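Local atomic coordinates of 3-dehydroquinate dehydratase (Clostridium difficile, PDB entry 4H3D), a protein that catalyses the cis-dehydration of 3-dehydroquinate to 3-dehydroshikimate through an imine intermediate, the third step of the chorismate pathway. Residues L104-S109 against V132-K137. Sequence-based numbering, arbitrary orientation.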
loop_
_atom_site.group_PDB
_atom_site.type_symbol
_atom_site.label_atom_id
_atom_site.label_comp_id
_atom_site.label_asym_id
_atom_site.label_seq_id
_atom_site.Cartn_x
_atom_site.Cartn_y
_atom_site.Cartn_z
ATOM N N LEU B 104 -1.771 -37.839 1.724
ATOM C CA LEU B 104 -1.162 -37.029 0.664
ATOM C C LEU B 104 -0.034 -36.149 1.217
ATOM O O LEU B 104 1.095 -36.171 0.718
ATOM C CB LEU B 104 -2.216 -36.155 -0.001
ATOM C CG LEU B 104 -1.777 -35.200 -1.110
ATOM C CD1 LEU B 104 -1.170 -35.951 -2.305
ATOM C CD2 LEU B 104 -2.957 -34.368 -1.546
ATOM N N ASN B 105 -0.335 -35.364 2.246
ATOM C CA ASN B 105 0.681 -34.491 2.811
ATOM C C ASN B 105 1.883 -35.226 3.407
ATOM O O ASN B 105 3.016 -34.765 3.294
ATOM C CB ASN B 105 0.063 -33.562 3.829
ATOM C CG ASN B 105 -0.645 -32.406 3.183
ATOM O OD1 ASN B 105 -0.024 -31.606 2.487
ATOM N ND2 ASN B 105 -1.952 -32.300 3.413
ATOM N N LYS B 106 1.633 -36.353 4.055
ATOM C CA LYS B 106 2.717 -37.129 4.637
ATOM C C LYS B 106 3.585 -37.738 3.551
ATOM O O LYS B 106 4.797 -37.645 3.598
ATOM C CB LYS B 106 2.156 -38.209 5.559
ATOM C CG LYS B 106 1.551 -37.637 6.838
ATOM C CD LYS B 106 1.072 -38.733 7.788
ATOM C CE LYS B 106 2.207 -39.504 8.425
ATOM N NZ LYS B 106 1.693 -40.726 9.141
ATOM N N GLU B 107 2.955 -38.346 2.556
ATOM C CA GLU B 107 3.696 -38.985 1.484
ATOM C C GLU B 107 4.520 -37.996 0.699
ATOM O O GLU B 107 5.655 -38.298 0.310
ATOM C CB GLU B 107 2.746 -39.725 0.536
ATOM C CG GLU B 107 2.247 -41.025 1.085
ATOM C CD GLU B 107 3.326 -42.089 1.096
ATOM O OE1 GLU B 107 4.132 -42.148 0.130
ATOM O OE2 GLU B 107 3.364 -42.872 2.066
ATOM N N ILE B 108 3.964 -36.812 0.452
ATOM C CA ILE B 108 4.681 -35.817 -0.308
ATOM C C ILE B 108 5.819 -35.235 0.530
ATOM O O ILE B 108 6.904 -34.988 -0.006
ATOM C CB ILE B 108 3.740 -34.721 -0.884
ATOM C CG1 ILE B 108 2.767 -35.350 -1.876
ATOM C CG2 ILE B 108 4.543 -33.613 -1.581
ATOM C CD1 ILE B 108 3.413 -36.263 -2.901
ATOM N N SER B 109 5.587 -35.033 1.832
ATOM C CA SER B 109 6.661 -34.558 2.726
ATOM C C SER B 109 7.794 -35.556 2.742
ATOM O O SER B 109 8.944 -35.182 2.847
ATOM C CB SER B 109 6.175 -34.389 4.171
ATOM O OG SER B 109 5.199 -33.395 4.285
ATOM N N VAL B 132 2.155 -32.291 11.028
ATOM C CA VAL B 132 3.241 -31.388 11.441
ATOM C C VAL B 132 4.453 -32.160 11.969
ATOM O O VAL B 132 5.579 -31.888 11.572
ATOM C CB VAL B 132 2.790 -30.364 12.494
ATOM C CG1 VAL B 132 4.000 -29.631 13.074
ATOM C CG2 VAL B 132 1.835 -29.391 11.894
ATOM N N ASN B 133 4.220 -33.131 12.842
ATOM C CA ASN B 133 5.317 -33.902 13.405
ATOM C C ASN B 133 6.087 -34.641 12.320
ATOM O O ASN B 133 7.317 -34.676 12.340
ATOM C CB ASN B 133 4.819 -34.883 14.480
ATOM C CG ASN B 133 4.453 -34.192 15.782
ATOM O OD1 ASN B 133 5.001 -33.130 16.116
ATOM N ND2 ASN B 133 3.530 -34.803 16.544
ATOM N N PHE B 134 5.371 -35.192 11.343
ATOM C CA PHE B 134 6.027 -35.916 10.277
ATOM C C PHE B 134 6.821 -34.983 9.365
ATOM O O PHE B 134 7.957 -35.297 8.984
ATOM C CB PHE B 134 5.047 -36.748 9.461
ATOM C CG PHE B 134 5.725 -37.654 8.518
ATOM C CD1 PHE B 134 6.296 -38.836 8.976
ATOM C CD2 PHE B 134 5.868 -37.314 7.186
ATOM C CE1 PHE B 134 6.957 -39.672 8.113
ATOM C CE2 PHE B 134 6.536 -38.158 6.311
ATOM C CZ PHE B 134 7.079 -39.330 6.772
ATOM N N ALA B 135 6.222 -33.855 8.994
ATOM C CA ALA B 135 6.907 -32.861 8.192
ATOM C C ALA B 135 8.203 -32.454 8.879
ATOM O O ALA B 135 9.252 -32.385 8.237
ATOM C CB ALA B 135 6.004 -31.619 7.951
ATOM N N HIS B 136 8.147 -32.212 10.181
ATOM C CA HIS B 136 9.363 -31.801 10.892
ATOM C C HIS B 136 10.409 -32.888 10.929
ATOM O O HIS B 136 11.605 -32.599 10.828
ATOM C CB HIS B 136 9.062 -31.247 12.258
ATOM C CG HIS B 136 8.394 -29.907 12.211
ATOM N ND1 HIS B 136 7.539 -29.467 13.192
ATOM C CD2 HIS B 136 8.425 -28.929 11.270
ATOM C CE1 HIS B 136 7.094 -28.262 12.876
ATOM N NE2 HIS B 136 7.615 -27.912 11.717
ATOM N N LYS B 137 9.970 -34.141 11.030
ATOM C CA LYS B 137 10.890 -35.250 10.981
ATOM C C LYS B 137 11.654 -35.239 9.652
ATOM O O LYS B 137 12.811 -35.634 9.596
ATOM C CB LYS B 137 10.148 -36.574 11.152
ATOM C CG LYS B 137 11.052 -37.759 11.242
ATOM C CD LYS B 137 10.297 -39.024 11.486
ATOM C CE LYS B 137 11.266 -40.187 11.627
ATOM N NZ LYS B 137 10.572 -41.450 11.964
#
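The carbonyl oxygen N105 O, one turn earlier in the helix than S109, whose side chain faces A135, takes two hydrogen bonds from opposite faces of its plane: the helical one from S109 N and a second from the hydroxyl. The latter, S109 OG to N105 O, is 2.8 Å long. Serine suits this place because its short hydroxyl can fold back onto its own helix. Alanine is small enough to face it, and the two meet where the backbones come nearest, S109 CA and A135 CA 5.7 Å apart. F134 and K106 make the larger part of the contact. At chi1 -171° the flat, wide F134 ring swings away from its own N into the gap between the helices, and F134 CE2 lies 3.3 Å from K106 O in van der Waals contact. Lysine offers methylenes to the ring: K106 crosses F134 at about a right angle, laying CE over one face, while S109 CB meets the edge. K106 NZ is at most weakly attracted to the ring; its charge pairs with E130, earlier in helix 125-137. The axes of 104-109 and 132-137 approach to 9.4 Å at 5°, nearly parallel. They lie on helices 98-110 and 125-137, successive outer helices of the TIM barrel.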